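Local coordinates for protein epoxide hydrolase (Aspergillus niger, PDB 3G02) that probably hydrolyses epoxides to vicinal diols, as an alpha/beta-hydrolase-fold enzyme whose variant here was evolved for enantioselectivity, at residues Pro148-Gly152 against Asn170-Val174. The protein carries 9 engineered substitutions. Residues are numbered along the deposited sequence; the frame is centred on the assembly and turned at random.
Sequences PSLPG and NARVV
The carboxamide oxygen of Asn170 packs on the ring of Pro151. This OD1 sits 3.3 Å from Pro151 CD and is also close to CG. The two side chains run past each other in opposite senses. The same OD1 also lies 3.9 Å from Leu150 CB, and the side chains of Leu150 and Asn170 cross at about a right angle. A single water joins the segments. It donates to Asn170 OD1 at 2.7 Å and to Pro151 O at 2.9 Å, which ties the loop backbone to the helix side chain. At the other end of the amide, ND2 is bonded to Gly166 O and His313 NE2. With both ends engaged, the rotation of the amide is probably fixed.

The rest is apolar. Leu150 CG lies anti to its carbonyl carbon (chi1 -67°). With chi2 at 175°, CD1 continues the chain, and the other methyl, CD2, meets Val174 CG2 at 3.8 Å. Val174 CG2, the methyl beside the backbone N, is the one that takes it. Pro151 CG and Val173 CG1 point at each other, at a looser 4.2 Å.

Leu150 is about 8 Å, side chain to side chain, from Asp193, the predicted nucleophile. The contact therefore lies near that residue without touching it. All its touching residues are buried. It joins the loop after strand 143-148 to helix 167-180 of the alpha/beta hydrolase fold. Helix 194-205 packs on this helix through Val198 and Leu202, while Leu115 of strand 110-115 touches both Pro148 and Val174.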
loop_
_atom_site.group_PDB
_atom_site.type_symbol
_atom_site.label_atom_id
_atom_site.label_comp_id
_atom_site.label_asym_id
_atom_site.label_seq_id
_atom_site.Cartn_x
_atom_site.Cartn_y
_atom_site.Cartn_z
ATOM N N PRO A 148 -15.446 -21.996 -8.776
ATOM C CA PRO A 148 -14.273 -22.380 -8.009
ATOM C C PRO A 148 -13.717 -21.258 -7.148
ATOM O O PRO A 148 -13.851 -20.074 -7.482
ATOM C CB PRO A 148 -13.257 -22.756 -9.091
ATOM C CG PRO A 148 -13.622 -21.944 -10.254
ATOM C CD PRO A 148 -15.119 -21.731 -10.189
ATOM N N SER A 149 -13.091 -21.642 -6.044
ATOM C CA SER A 149 -12.236 -20.725 -5.318
ATOM C C SER A 149 -10.865 -20.846 -5.952
ATOM O O SER A 149 -10.265 -21.928 -5.961
ATOM C CB SER A 149 -12.179 -21.085 -3.838
ATOM O OG SER A 149 -13.413 -20.810 -3.200
ATOM N N LEU A 150 -10.376 -19.750 -6.514
ATOM C CA LEU A 150 -9.069 -19.760 -7.153
ATOM C C LEU A 150 -7.999 -20.077 -6.114
ATOM O O LEU A 150 -8.181 -19.800 -4.928
ATOM C CB LEU A 150 -8.783 -18.412 -7.831
ATOM C CG LEU A 150 -9.636 -18.020 -9.043
ATOM C CD1 LEU A 150 -9.287 -16.620 -9.505
ATOM C CD2 LEU A 150 -9.468 -19.009 -10.202
ATOM N N PRO A 151 -6.886 -20.695 -6.549
ATOM C CA PRO A 151 -5.761 -20.919 -5.642
ATOM C C PRO A 151 -5.466 -19.690 -4.780
ATOM O O PRO A 151 -5.390 -18.566 -5.299
ATOM C CB PRO A 151 -4.609 -21.202 -6.600
ATOM C CG PRO A 151 -5.279 -21.921 -7.747
ATOM C CD PRO A 151 -6.624 -21.234 -7.897
ATOM N N GLY A 152 -5.334 -19.912 -3.475
ATOM C CA GLY A 152 -5.026 -18.842 -2.532
ATOM C C GLY A 152 -6.216 -18.123 -1.915
ATOM O O GLY A 152 -6.029 -17.278 -1.040
ATOM N N ASN A 170 -2.973 -20.671 -12.567
ATOM C CA ASN A 170 -4.376 -20.568 -12.191
ATOM C C ASN A 170 -5.295 -21.125 -13.273
ATOM O O ASN A 170 -6.229 -21.879 -12.977
ATOM C CB ASN A 170 -4.747 -19.116 -11.877
ATOM C CG ASN A 170 -4.459 -18.733 -10.433
ATOM O OD1 ASN A 170 -5.361 -18.730 -9.600
ATOM N ND2 ASN A 170 -3.206 -18.412 -10.133
ATOM N N ALA A 171 -5.016 -20.753 -14.521
ATOM C CA ALA A 171 -5.778 -21.235 -15.675
ATOM C C ALA A 171 -5.703 -22.755 -15.788
ATOM O O ALA A 171 -6.723 -23.422 -15.977
ATOM C CB ALA A 171 -5.292 -20.571 -16.952
ATOM N N ARG A 172 -4.499 -23.302 -15.645
ATOM C CA ARG A 172 -4.309 -24.747 -15.716
ATOM C C ARG A 172 -5.121 -25.484 -14.640
ATOM O O ARG A 172 -5.703 -26.538 -14.902
ATOM C CB ARG A 172 -2.821 -25.095 -15.625
ATOM C CG ARG A 172 -2.500 -26.562 -15.915
ATOM C CD ARG A 172 -1.011 -26.857 -15.767
ATOM N NE ARG A 172 -0.540 -26.577 -14.413
ATOM C CZ ARG A 172 0.203 -25.527 -14.070
ATOM N NH1 ARG A 172 0.587 -24.646 -14.987
ATOM N NH2 ARG A 172 0.559 -25.361 -12.804
ATOM N N VAL A 173 -5.176 -24.913 -13.437
ATOM C CA VAL A 173 -5.979 -25.475 -12.345
ATOM C C VAL A 173 -7.481 -25.469 -12.672
ATOM O O VAL A 173 -8.172 -26.462 -12.440
ATOM C CB VAL A 173 -5.705 -24.753 -10.998
ATOM C CG1 VAL A 173 -6.719 -25.162 -9.934
ATOM C CG2 VAL A 173 -4.284 -25.050 -10.519
ATOM N N VAL A 174 -7.980 -24.353 -13.202
ATOM C CA VAL A 174 -9.398 -24.243 -13.561
ATOM C C VAL A 174 -9.753 -25.244 -14.665
ATOM O O VAL A 174 -10.757 -25.953 -14.564
ATOM C CB VAL A 174 -9.783 -22.800 -13.967
ATOM C CG1 VAL A 174 -11.218 -22.737 -14.491
ATOM C CG2 VAL A 174 -9.628 -21.852 -12.783
HETATM O O HOH W 1 -5.512 -16.887 -7.620
#